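Local coordinates for protein probable transcriptional regulator (Pseudomonas aeruginosa PAO1, PDB 2GEN) that probably binds DNA as a transcriptional regulator of the TetR family, reading its target through an N-terminal helix-turn-helix domain, at residues L58-I63 with W101-I105; V25-I30 with G49-H55; Y66-L70 with L86-Y91; K9-L13 with L44-F48; H55-Y59 with S108-V112. Residue numbers count along the deposited sequence, not the author numbering.

Contact 1 (L58-I63 with W101-I105); sequences LYLAGI and WARFI
Ile105, Trp101 and Leu58 carry this buried crossing between helix 51-76 and helix 99-114. The 58-63 and 101-105 segments are both regular α-helix; their axes approach to 9.9 Å and cross at -114°, with Tyr59 nearest Ile105 (CA-CA 5.9 Å) and Gly62 nearest Trp101 (CA-CA 6.9 Å). Trp101, chi1 t, drives its indole against the other helix and donates from NE1 to Leu58 O at 3.0 Å, although that carbonyl already accepts from Gly62 N within the helix. The six-membered ring continues alongside Gly62, Trp101 CZ2 lying 3.4 Å from Gly62 N. A CB on Gly62 would collide with both Trp101 NE1 and Ile105 CD1, so its bare backbone makes the close approach possible. Ile105 (m, t) sets CD1 3.6 Å from Gly62 C and CG2 3.7 Å from Tyr59 CE1. Leu58 (t, p) lies between two aromatics: CD1 is 3.7 Å from Trp101 CE2, while CD2 sits over the face of the Phe104 ring, 3.6 Å from its centroid, a CH-pi contact. Leu17 and Phe20 of helix 9-23 also touch Leu58. This junction is typical of the all-helical TetR fold, in which the long helix leaving the DNA-binding domain packs into the regulatory core.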
# COMPACT_ATOMS: atom_id res chain seq x y z
N LEU A 58 9.14 -6.50 16.87
CA LEU A 58 9.87 -6.19 15.63
C LEU A 58 9.09 -5.15 14.79
O LEU A 58 9.68 -4.17 14.24
CB LEU A 58 10.14 -7.47 14.82
CG LEU A 58 10.86 -7.31 13.45
CD1 LEU A 58 12.24 -6.65 13.64
CD2 LEU A 58 10.96 -8.64 12.68
N TYR A 59 7.78 -5.34 14.72
CA TYR A 59 6.90 -4.42 14.00
C TYR A 59 6.97 -3.03 14.64
O TYR A 59 7.23 -2.01 13.96
CB TYR A 59 5.44 -4.93 13.96
CG TYR A 59 4.58 -4.04 13.12
CD1 TYR A 59 4.47 -4.24 11.75
CD2 TYR A 59 3.90 -2.97 13.70
CE1 TYR A 59 3.67 -3.36 10.96
CE2 TYR A 59 3.12 -2.11 12.94
CZ TYR A 59 3.00 -2.30 11.60
OH TYR A 59 2.24 -1.39 10.88
N LEU A 60 6.72 -2.98 15.95
CA LEU A 60 6.68 -1.69 16.65
C LEU A 60 8.02 -0.96 16.60
O LEU A 60 8.06 0.28 16.48
CB LEU A 60 6.24 -1.87 18.10
CG LEU A 60 4.82 -2.42 18.33
CD1 LEU A 60 4.63 -2.62 19.84
CD2 LEU A 60 3.74 -1.49 17.79
N ALA A 61 9.12 -1.70 16.72
CA ALA A 61 10.45 -1.08 16.60
C ALA A 61 10.69 -0.48 15.22
O ALA A 61 11.33 0.58 15.11
CB ALA A 61 11.54 -2.08 16.91
N GLY A 62 10.18 -1.14 14.18
CA GLY A 62 10.34 -0.66 12.81
C GLY A 62 9.60 0.64 12.57
O GLY A 62 10.17 1.60 12.06
N ILE A 63 8.31 0.69 12.91
CA ILE A 63 7.61 1.98 12.82
C ILE A 63 8.23 3.02 13.76
O ILE A 63 8.28 4.21 13.42
CB ILE A 63 6.05 1.86 12.95
CG1 ILE A 63 5.65 1.33 14.34
CG2 ILE A 63 5.51 0.98 11.83
CD1 ILE A 63 4.11 1.44 14.62
N TRP A 101 13.36 -5.36 6.71
CA TRP A 101 12.49 -4.79 7.72
C TRP A 101 11.30 -4.07 7.09
O TRP A 101 10.17 -4.20 7.55
CB TRP A 101 13.29 -3.84 8.62
CG TRP A 101 12.80 -3.74 10.02
CD1 TRP A 101 11.59 -4.16 10.52
CD2 TRP A 101 13.50 -3.13 11.10
NE1 TRP A 101 11.52 -3.86 11.86
CE2 TRP A 101 12.68 -3.23 12.25
CE3 TRP A 101 14.76 -2.51 11.22
CZ2 TRP A 101 13.07 -2.76 13.50
CZ3 TRP A 101 15.17 -2.03 12.48
CH2 TRP A 101 14.31 -2.16 13.61
N ALA A 102 11.54 -3.32 6.00
CA ALA A 102 10.41 -2.64 5.31
C ALA A 102 9.39 -3.67 4.80
O ALA A 102 8.17 -3.51 4.98
CB ALA A 102 10.92 -1.77 4.13
N ARG A 103 9.88 -4.72 4.14
CA ARG A 103 9.01 -5.78 3.64
C ARG A 103 8.17 -6.35 4.78
O ARG A 103 6.96 -6.53 4.65
CB ARG A 103 9.84 -6.87 2.98
CG ARG A 103 9.10 -7.61 1.92
CD ARG A 103 10.06 -8.61 1.26
NE ARG A 103 10.90 -7.94 0.27
CZ ARG A 103 12.19 -7.67 0.42
NH1 ARG A 103 12.82 -8.01 1.53
NH2 ARG A 103 12.84 -7.03 -0.56
N PHE A 104 8.83 -6.60 5.91
CA PHE A 104 8.18 -7.21 7.06
C PHE A 104 7.05 -6.30 7.54
O PHE A 104 5.92 -6.75 7.74
CB PHE A 104 9.18 -7.45 8.19
CG PHE A 104 8.55 -7.91 9.47
CD1 PHE A 104 8.23 -9.28 9.66
CD2 PHE A 104 8.29 -7.01 10.50
CE1 PHE A 104 7.63 -9.71 10.83
CE2 PHE A 104 7.69 -7.43 11.71
CZ PHE A 104 7.37 -8.81 11.86
N ILE A 105 7.34 -5.00 7.69
CA ILE A 105 6.35 -4.04 8.16
C ILE A 105 5.14 -3.98 7.21
O ILE A 105 4.01 -3.94 7.66
CB ILE A 105 6.95 -2.61 8.31
CG1 ILE A 105 7.88 -2.55 9.53
CG2 ILE A 105 5.82 -1.55 8.48
CD1 ILE A 105 8.65 -1.27 9.61

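Contact 2 (V25-I30 with G49-H55); sequences VDATTI and GNKERIH
Residues 25-30 form the link between helix 9-23 and helix 30-37: a type I beta turn from Val25 to Thr28, closed by Thr28 N to Val25 O at 3.2 Å, then extended Thr28 and Thr29, with Thr29 as N-cap of the next helix. In the other segment, Gly49 (phi/psi 156/-152) and Asn50 lead into the helix that starts at Lys51; Asn50 is the N-cap, its OD1 accepting from Arg53 N at 3.1 Å. Across the gap Ile30 is nearest Lys51 (CA-CA 5.5 Å) and Val25 nearest His55 (CA-CA 8.2 Å). Lys51 dominates. Its chain is t, t, near 91° at chi3, then t, and it brings NZ to the carbonyl side of the turn, where it donates to Val25 O at 3.0 Å and Thr28 O at 2.8 Å. The ammonium thus fastens the turn to the first turn of the helix. At the segment ends, Ile30 CD1 meets Ile54 CD1 at 3.7 Å and Val25 CG1 reaches His55 CD2, also at 3.7 Å. The contact joins the entry to the predicted helix-turn-helix to the start of helix 51-76. Phe20 of helix 9-23 and Phe104 of helix 99-114 touch Val25, while Leu44 of helix 41-47 packs on Ile30.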
# COMPACT_ATOMS: atom_id res chain seq x y z
N VAL A 25 7.69 -16.14 8.34
CA VAL A 25 7.29 -15.98 9.74
C VAL A 25 6.80 -17.29 10.35
O VAL A 25 7.28 -17.71 11.42
CB VAL A 25 6.24 -14.86 9.89
CG1 VAL A 25 5.55 -14.92 11.26
CG2 VAL A 25 6.91 -13.49 9.68
N ASP A 26 5.85 -17.94 9.67
CA ASP A 26 5.23 -19.15 10.21
C ASP A 26 6.24 -20.28 10.38
O ASP A 26 6.23 -20.95 11.42
CB ASP A 26 4.00 -19.53 9.36
CG ASP A 26 2.82 -18.56 9.55
OD1 ASP A 26 2.65 -18.00 10.66
OD2 ASP A 26 2.05 -18.34 8.59
N ALA A 27 7.15 -20.44 9.42
CA ALA A 27 8.20 -21.48 9.51
C ALA A 27 9.36 -21.18 10.48
O ALA A 27 10.18 -22.07 10.77
CB ALA A 27 8.74 -21.82 8.12
N THR A 28 9.47 -19.94 10.97
CA THR A 28 10.49 -19.62 11.98
C THR A 28 10.04 -20.10 13.36
O THR A 28 8.88 -19.95 13.74
CB THR A 28 10.82 -18.09 12.04
OG1 THR A 28 11.38 -17.68 10.79
CG2 THR A 28 11.81 -17.76 13.17
N THR A 29 10.97 -20.70 14.10
CA THR A 29 10.67 -21.11 15.46
C THR A 29 11.50 -20.26 16.41
O THR A 29 12.48 -19.65 16.00
CB THR A 29 11.04 -22.59 15.67
OG1 THR A 29 12.45 -22.75 15.44
CG2 THR A 29 10.25 -23.48 14.70
N ILE A 30 11.09 -20.22 17.68
CA ILE A 30 11.89 -19.57 18.72
C ILE A 30 13.30 -20.17 18.81
O ILE A 30 14.25 -19.46 19.13
CB ILE A 30 11.15 -19.55 20.10
CG1 ILE A 30 11.85 -18.62 21.09
CG2 ILE A 30 10.99 -20.96 20.68
CD1 ILE A 30 11.35 -17.20 21.05
N GLY A 49 9.48 -12.36 25.13
CA GLY A 49 8.42 -13.37 25.17
C GLY A 49 8.61 -14.38 24.06
O GLY A 49 9.73 -14.61 23.62
N ASN A 50 7.52 -14.98 23.58
CA ASN A 50 7.61 -16.00 22.54
C ASN A 50 7.76 -15.39 21.15
O ASN A 50 7.91 -14.17 21.03
CB ASN A 50 6.40 -16.95 22.57
CG ASN A 50 5.07 -16.22 22.46
OD1 ASN A 50 4.93 -15.22 21.76
ND2 ASN A 50 4.07 -16.75 23.15
N LYS A 51 7.68 -16.24 20.12
CA LYS A 51 7.81 -15.81 18.72
C LYS A 51 6.81 -14.71 18.34
O LYS A 51 7.19 -13.70 17.74
CB LYS A 51 7.70 -16.99 17.76
CG LYS A 51 7.90 -16.60 16.31
CD LYS A 51 7.73 -17.75 15.38
CE LYS A 51 6.31 -17.89 14.88
NZ LYS A 51 6.27 -19.03 13.93
N GLU A 52 5.54 -14.90 18.71
CA GLU A 52 4.49 -13.91 18.44
C GLU A 52 4.74 -12.54 19.09
O GLU A 52 4.48 -11.49 18.48
CB GLU A 52 3.11 -14.44 18.86
CG GLU A 52 1.94 -13.71 18.19
CD GLU A 52 1.92 -13.85 16.66
OE1 GLU A 52 2.47 -14.84 16.12
OE2 GLU A 52 1.36 -12.96 15.99
N ARG A 53 5.24 -12.53 20.33
CA ARG A 53 5.55 -11.26 20.97
C ARG A 53 6.75 -10.59 20.29
O ARG A 53 6.73 -9.39 20.04
CB ARG A 53 5.80 -11.40 22.46
CG ARG A 53 5.51 -10.09 23.17
CD ARG A 53 6.72 -9.66 23.87
NE ARG A 53 6.62 -8.30 24.40
CZ ARG A 53 6.03 -7.99 25.55
NH1 ARG A 53 5.43 -8.94 26.27
NH2 ARG A 53 6.00 -6.73 25.96
N ILE A 54 7.77 -11.38 20.00
CA ILE A 54 8.95 -10.91 19.27
C ILE A 54 8.56 -10.33 17.91
O ILE A 54 9.08 -9.26 17.50
CB ILE A 54 10.01 -12.03 19.12
CG1 ILE A 54 10.64 -12.35 20.48
CG2 ILE A 54 11.10 -11.61 18.14
CD1 ILE A 54 11.62 -13.55 20.48
N HIS A 55 7.66 -11.02 17.22
CA HIS A 55 7.08 -10.56 15.95
C HIS A 55 6.46 -9.15 16.06
O HIS A 55 6.76 -8.26 15.25
CB HIS A 55 6.06 -11.59 15.47
CG HIS A 55 5.37 -11.25 14.19
ND1 HIS A 55 4.25 -10.45 14.14
CD2 HIS A 55 5.62 -11.63 12.92
CE1 HIS A 55 3.85 -10.34 12.89
NE2 HIS A 55 4.66 -11.05 12.13

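Contact 3 (Y66-L70 with L86-Y91); sequences YAALL and LLVTSY
Leu70 and Leu87 meet at the apolar centre, Leu70 CD1 lying 3.6 Å from Leu87 CD2; both are m, t rotamers. The other methyl, Leu70 CD2, rests 4.0 Å from Leu86 CG and 3.9 Å from Ser90 OG. Ile132 of helix 118-141 and Val157 of helix 150-169 extend this layer, touching Leu70 and Leu87 respectively. The two α-helical segments, 66-70 and 86-91, pass at 9.6 Å between axes and cross at +136°. Nearest CA pairs are Leu69 with Ser90 (6.3 Å), Tyr66 with Tyr91 (6.6 Å) and Leu70 with Leu87 (6.8 Å). Beside this centre Tyr66 (chi1 t) lays its ring across the groove: CE1 is 3.7 Å from Ser90 CB and 3.7 Å from Tyr91 CB. Leu69 takes the exposed flank, with CD1 3.7 Å from Ser90 O. The polar part is Tyr66 OH donating to Leu87 O at 2.7 Å, with Ser90 OG turning back to Leu86 O of its own helix at 2.8 Å. This is helix-helix packing between consecutive helices of the regulatory core. Its chemistry implies a mostly apolar join given direction by one tyrosine hydrogen bond, with the small serine spending its hydroxyl inside its helix and letting Tyr66 and Leu69 lie close.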
# COMPACT_ATOMS: atom_id res chain seq x y z
N TYR A 66 11.16 4.99 12.03
CA TYR A 66 10.70 6.09 11.20
C TYR A 66 10.28 7.31 12.05
O TYR A 66 10.70 8.42 11.77
CB TYR A 66 9.62 5.62 10.22
CG TYR A 66 9.04 6.73 9.35
CD1 TYR A 66 9.78 7.32 8.31
CD2 TYR A 66 7.74 7.18 9.58
CE1 TYR A 66 9.25 8.35 7.54
CE2 TYR A 66 7.18 8.20 8.78
CZ TYR A 66 7.93 8.79 7.75
OH TYR A 66 7.39 9.79 6.95
N ALA A 67 9.52 7.08 13.12
CA ALA A 67 9.08 8.22 13.94
C ALA A 67 10.26 8.96 14.56
O ALA A 67 10.23 10.20 14.65
CB ALA A 67 8.10 7.75 15.01
N ALA A 68 11.33 8.22 14.92
CA ALA A 68 12.55 8.79 15.53
C ALA A 68 13.30 9.66 14.52
O ALA A 68 13.85 10.73 14.90
CB ALA A 68 13.46 7.68 16.09
N LEU A 69 13.31 9.24 13.25
CA LEU A 69 13.90 10.05 12.17
C LEU A 69 13.18 11.39 12.08
O LEU A 69 13.81 12.45 11.98
CB LEU A 69 13.83 9.31 10.83
CG LEU A 69 14.82 8.14 10.73
CD1 LEU A 69 14.66 7.49 9.40
CD2 LEU A 69 16.31 8.57 10.95
N LEU A 70 11.85 11.33 12.14
CA LEU A 70 11.04 12.56 12.05
C LEU A 70 11.30 13.46 13.21
O LEU A 70 11.46 14.66 13.01
CB LEU A 70 9.54 12.28 11.92
CG LEU A 70 9.20 11.49 10.65
CD1 LEU A 70 7.64 11.42 10.62
CD2 LEU A 70 9.75 12.06 9.33
N LEU A 86 11.26 15.96 4.52
CA LEU A 86 11.69 15.06 5.58
C LEU A 86 10.79 13.85 5.71
O LEU A 86 11.27 12.75 5.94
CB LEU A 86 11.78 15.85 6.91
CG LEU A 86 12.22 14.97 8.09
CD1 LEU A 86 13.71 14.68 7.99
CD2 LEU A 86 11.86 15.75 9.36
N LEU A 87 9.45 14.04 5.60
CA LEU A 87 8.55 12.89 5.68
C LEU A 87 8.89 11.87 4.58
O LEU A 87 8.81 10.68 4.83
CB LEU A 87 7.11 13.36 5.49
CG LEU A 87 6.60 14.27 6.65
CD1 LEU A 87 5.29 15.00 6.26
CD2 LEU A 87 6.35 13.44 7.90
N VAL A 88 9.27 12.38 3.42
CA VAL A 88 9.56 11.50 2.28
C VAL A 88 10.96 10.92 2.33
O VAL A 88 11.11 9.69 2.27
CB VAL A 88 9.37 12.24 0.97
CG1 VAL A 88 9.78 11.33 -0.30
CG2 VAL A 88 7.87 12.64 0.82
N THR A 89 11.97 11.78 2.46
CA THR A 89 13.38 11.20 2.48
C THR A 89 13.58 10.24 3.65
O THR A 89 14.33 9.28 3.51
CB THR A 89 14.45 12.29 2.51
OG1 THR A 89 14.32 13.04 3.73
CG2 THR A 89 14.26 13.24 1.35
N SER A 90 12.97 10.48 4.82
CA SER A 90 13.13 9.58 5.95
C SER A 90 12.61 8.19 5.64
O SER A 90 13.24 7.18 5.99
CB SER A 90 12.48 10.15 7.23
OG SER A 90 13.12 11.35 7.58
N TYR A 91 11.47 8.12 4.94
CA TYR A 91 10.89 6.84 4.63
C TYR A 91 11.73 6.10 3.58
O TYR A 91 12.10 4.95 3.80
CB TYR A 91 9.44 7.01 4.15
CG TYR A 91 8.87 5.68 3.83
CD1 TYR A 91 8.61 4.76 4.87
CD2 TYR A 91 8.63 5.30 2.51
CE1 TYR A 91 8.10 3.47 4.57
CE2 TYR A 91 8.13 4.04 2.20
CZ TYR A 91 7.86 3.15 3.22
OH TYR A 91 7.39 1.89 2.93

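Contact 4 (K9-L13 with L44-F48); sequences KDEIL and LYHHF
In the three-helix DNA-binding domain of a TetR-type regulator, the first helix packs here against the end of the predicted recognition helix. Residues 9-13 are the opening turn of helix 9-23; residues 44-47 close helix 41-47, and Phe48 leaves helical geometry at phi/psi -126/-77 while its N still bonds to Leu44 O at 3.0 Å. Lys9 sits nearest His47 (CA-CA 6.5 Å) and Ile12 nearest Leu44 (CA-CA 7.6 Å). The largest bump is the Phe48 ring, chi1 m, which pushes into the hollow formed by Lys9, Ile12 and Leu13: Leu13 CD2 is 3.8 Å from Phe48 CE2, and Ile12 CG2 lies near the ring plane, 3.9 Å from that same CE2. In return Ile12 (m, t) projects into the notch between Leu44, His47 and Phe48, setting CG2 3.5 Å from Leu44 CD2 and CD1 3.4 Å from His47 CD2. Ile54 and Glu57 of helix 51-76 also touch Phe48, while Ile33 of helix 30-37 packs on Leu44. No hydrogen bond spans the two segments, so shape and apolar burial do the work. At the exposed side, the aliphatic part of Lys9 leans on the aromatics, CG 4.0 Å from His47 ND1 and CB 3.4 Å from Phe48 CZ.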
# COMPACT_ATOMS: atom_id res chain seq x y z
N LYS A 9 18.25 -6.08 23.30
CA LYS A 9 16.97 -6.31 22.65
C LYS A 9 17.00 -6.04 21.15
O LYS A 9 16.36 -6.75 20.38
CB LYS A 9 15.91 -5.45 23.34
CG LYS A 9 15.89 -5.66 24.85
CD LYS A 9 14.53 -5.39 25.47
CE LYS A 9 14.14 -3.93 25.39
NZ LYS A 9 13.11 -3.63 26.44
N ASP A 10 17.74 -5.01 20.74
CA ASP A 10 17.87 -4.64 19.33
C ASP A 10 18.49 -5.77 18.54
O ASP A 10 18.08 -6.05 17.41
CB ASP A 10 18.74 -3.39 19.17
CG ASP A 10 18.05 -2.12 19.60
OD1 ASP A 10 16.85 -2.15 19.98
OD2 ASP A 10 18.73 -1.08 19.58
N GLU A 11 19.51 -6.39 19.15
CA GLU A 11 20.25 -7.53 18.57
C GLU A 11 19.31 -8.72 18.35
O GLU A 11 19.36 -9.39 17.31
CB GLU A 11 21.41 -7.90 19.51
CG GLU A 11 22.64 -8.50 18.81
CD GLU A 11 23.94 -8.35 19.62
OE1 GLU A 11 23.87 -8.14 20.86
OE2 GLU A 11 25.05 -8.45 19.01
N ILE A 12 18.46 -8.97 19.34
CA ILE A 12 17.46 -10.04 19.27
C ILE A 12 16.42 -9.78 18.15
O ILE A 12 16.12 -10.67 17.34
CB ILE A 12 16.77 -10.25 20.64
CG1 ILE A 12 17.78 -10.90 21.61
CG2 ILE A 12 15.49 -11.06 20.49
CD1 ILE A 12 17.40 -10.75 23.08
N LEU A 13 15.91 -8.55 18.08
CA LEU A 13 14.99 -8.21 16.99
C LEU A 13 15.62 -8.35 15.60
O LEU A 13 14.95 -8.80 14.66
CB LEU A 13 14.40 -6.81 17.18
CG LEU A 13 13.54 -6.67 18.44
CD1 LEU A 13 13.01 -5.25 18.52
CD2 LEU A 13 12.34 -7.69 18.41
N LEU A 44 15.33 -14.77 25.73
CA LEU A 44 14.35 -14.31 24.76
C LEU A 44 13.01 -14.03 25.43
O LEU A 44 12.31 -13.07 25.10
CB LEU A 44 14.18 -15.34 23.64
CG LEU A 44 15.35 -15.57 22.68
CD1 LEU A 44 15.04 -16.68 21.68
CD2 LEU A 44 15.68 -14.27 21.93
N TYR A 45 12.65 -14.88 26.40
CA TYR A 45 11.43 -14.66 27.16
C TYR A 45 11.57 -13.50 28.15
O TYR A 45 10.61 -12.75 28.37
CB TYR A 45 10.99 -15.97 27.86
CG TYR A 45 10.04 -16.82 27.04
CD1 TYR A 45 10.52 -17.71 26.07
CD2 TYR A 45 8.66 -16.72 27.22
CE1 TYR A 45 9.64 -18.49 25.30
CE2 TYR A 45 7.77 -17.50 26.47
CZ TYR A 45 8.27 -18.39 25.52
OH TYR A 45 7.39 -19.16 24.78
N HIS A 46 12.76 -13.34 28.74
CA HIS A 46 12.97 -12.28 29.73
C HIS A 46 12.87 -10.90 29.09
O HIS A 46 12.15 -10.03 29.58
CB HIS A 46 14.31 -12.43 30.46
CG HIS A 46 14.49 -11.44 31.58
ND1 HIS A 46 15.38 -10.39 31.51
CD2 HIS A 46 13.87 -11.33 32.78
CE1 HIS A 46 15.31 -9.69 32.63
NE2 HIS A 46 14.40 -10.23 33.41
N HIS A 47 13.59 -10.73 27.98
CA HIS A 47 13.57 -9.47 27.22
C HIS A 47 12.21 -9.22 26.60
O HIS A 47 11.66 -8.12 26.73
CB HIS A 47 14.65 -9.47 26.14
CG HIS A 47 16.04 -9.50 26.69
ND1 HIS A 47 16.52 -8.55 27.56
CD2 HIS A 47 17.06 -10.37 26.48
CE1 HIS A 47 17.78 -8.82 27.86
NE2 HIS A 47 18.13 -9.92 27.22
N PHE A 48 11.67 -10.24 25.93
CA PHE A 48 10.39 -10.10 25.24
C PHE A 48 9.34 -11.13 25.63
O PHE A 48 8.41 -10.80 26.36
CB PHE A 48 10.61 -10.12 23.71
CG PHE A 48 11.45 -8.98 23.19
CD1 PHE A 48 11.04 -7.65 23.36
CD2 PHE A 48 12.64 -9.23 22.51
CE1 PHE A 48 11.80 -6.60 22.86
CE2 PHE A 48 13.41 -8.17 22.01
CZ PHE A 48 12.99 -6.86 22.19

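Contact 5 (H55-Y59 with S108-V112); sequences HGELY and SRGRV
Start at His55, on a helical segment that passes residues 108-112 with 9.9 Å between axes and a crossing angle of -124°. The second segment is helix too, kinked where the N atoms of Gly110 and Arg111 lack bonds to the preceding turn; Ser108 stands at phi/psi -117/-3. His55 (chi1 t) carries the Arg111 guanidinium stacked on its ring, centres 4.7 Å apart and planes at 29°. A water bridges His55 NE2 at 2.7 Å and Ser108 OG at 2.6 Å, donating to the serine; Ser108 OG also bonds to Phe104 O. Next, Gly56 marks the closest backbone approach, to Val112 (CA-CA 5.4 Å), with Gly56 CA 4.0 Å from Val112 CG2. One turn past His55, Tyr59 (chi1 t) aims across the interface, its CA 7.3 Å from that of Ser108. Val112 CG2 packs 3.6 Å from Tyr59 CB, and Arg109 CG comes within 3.0 Å of Tyr59 OH. A second water holds Tyr59 OH at 2.8 Å and accepts from Arg109 NE at 3.3 Å. Arg111 is salt-bridged to Glu52 and Asp26, Arg109 to Glu113. This is where helix 99-114 meets the first turns of helix 51-76, next to the DNA-binding domain of a TetR-type fold. With no direct hydrogen bond between the segments, polar groups meet through two waters and by the stack, so polar, water-bridged sides flank an apolar middle at Val112.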
# COMPACT_ATOMS: atom_id res chain seq x y z
N HIS A 55 7.66 -11.02 17.22
CA HIS A 55 7.08 -10.56 15.95
C HIS A 55 6.46 -9.15 16.06
O HIS A 55 6.76 -8.26 15.25
CB HIS A 55 6.06 -11.59 15.47
CG HIS A 55 5.37 -11.25 14.19
ND1 HIS A 55 4.25 -10.45 14.14
CD2 HIS A 55 5.62 -11.63 12.92
CE1 HIS A 55 3.85 -10.34 12.89
NE2 HIS A 55 4.66 -11.05 12.13
N GLY A 56 5.61 -8.95 17.06
CA GLY A 56 4.99 -7.63 17.29
C GLY A 56 6.00 -6.56 17.73
O GLY A 56 5.90 -5.40 17.31
N GLU A 57 6.98 -6.94 18.54
CA GLU A 57 8.01 -5.98 18.97
C GLU A 57 8.86 -5.56 17.77
O GLU A 57 9.25 -4.36 17.66
CB GLU A 57 8.89 -6.53 20.10
CG GLU A 57 8.12 -6.82 21.43
CD GLU A 57 7.79 -5.58 22.25
OE1 GLU A 57 8.06 -4.43 21.80
OE2 GLU A 57 7.24 -5.74 23.37
N LEU A 58 9.14 -6.50 16.87
CA LEU A 58 9.87 -6.19 15.63
C LEU A 58 9.09 -5.15 14.79
O LEU A 58 9.68 -4.17 14.24
CB LEU A 58 10.14 -7.47 14.82
CG LEU A 58 10.86 -7.31 13.45
CD1 LEU A 58 12.24 -6.65 13.64
CD2 LEU A 58 10.96 -8.64 12.68
N TYR A 59 7.78 -5.34 14.72
CA TYR A 59 6.90 -4.42 14.00
C TYR A 59 6.97 -3.03 14.64
O TYR A 59 7.23 -2.01 13.96
CB TYR A 59 5.44 -4.93 13.96
CG TYR A 59 4.58 -4.04 13.12
CD1 TYR A 59 4.47 -4.24 11.75
CD2 TYR A 59 3.90 -2.97 13.70
CE1 TYR A 59 3.67 -3.36 10.96
CE2 TYR A 59 3.12 -2.11 12.94
CZ TYR A 59 3.00 -2.30 11.60
OH TYR A 59 2.24 -1.39 10.88
N SER A 108 2.82 -7.13 7.79
CA SER A 108 2.57 -7.63 9.15
C SER A 108 1.59 -6.84 10.03
O SER A 108 1.32 -7.25 11.17
CB SER A 108 3.89 -7.79 9.90
OG SER A 108 4.75 -8.69 9.22
N ARG A 109 1.07 -5.72 9.55
CA ARG A 109 0.27 -4.87 10.44
C ARG A 109 -0.97 -5.59 10.99
O ARG A 109 -1.22 -5.57 12.19
CB ARG A 109 -0.15 -3.57 9.77
CG ARG A 109 -0.55 -2.51 10.77
CD ARG A 109 -1.25 -1.33 10.14
NE ARG A 109 -1.66 -0.36 11.16
CZ ARG A 109 -2.76 -0.47 11.90
NH1 ARG A 109 -3.57 -1.51 11.74
NH2 ARG A 109 -3.05 0.45 12.81
N GLY A 110 -1.72 -6.24 10.09
CA GLY A 110 -2.96 -6.94 10.46
C GLY A 110 -2.75 -7.92 11.60
O GLY A 110 -3.49 -7.92 12.61
N ARG A 111 -1.70 -8.72 11.45
CA ARG A 111 -1.32 -9.70 12.45
C ARG A 111 -1.03 -9.05 13.81
O ARG A 111 -1.50 -9.52 14.83
CB ARG A 111 -0.15 -10.53 11.93
CG ARG A 111 0.26 -11.66 12.85
CD ARG A 111 1.10 -12.68 12.14
NE ARG A 111 1.69 -13.63 13.09
CZ ARG A 111 2.18 -14.82 12.73
NH1 ARG A 111 2.12 -15.19 11.46
NH2 ARG A 111 2.71 -15.63 13.64
N VAL A 112 -0.27 -7.95 13.82
CA VAL A 112 0.07 -7.29 15.08
C VAL A 112 -1.15 -6.61 15.73
O VAL A 112 -1.29 -6.63 16.95
CB VAL A 112 1.20 -6.23 14.86
CG1 VAL A 112 1.49 -5.45 16.17
CG2 VAL A 112 2.43 -6.90 14.35
O HOH W 1 4.03 -11.21 9.46
O HOH W 2 1.21 1.07 11.84

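From the N terminus, helix 9-23 is met by residues 44-48 in contact 4. Before that loop closes, residues 25-30 open contact 2, which closes at 49-55, so contacts 4 and 2 cross: contact 4 closes the DNA-binding domain on itself, and contact 2 ties the loop after helix 9-23 to the start of helix 51-76. Contact 5 sets out from the same helix and shares His55 with contact 2; Arg111 salt-bridges to Asp26 and Glu52 join the two. Contact 1 starts one turn on, sharing Leu58 and Tyr59 with contact 5, and both close on helix 99-114. Inside their long loops contact 3 closes a short one, pairing helices 51-76 and 80-97 deeper in the regulatory core.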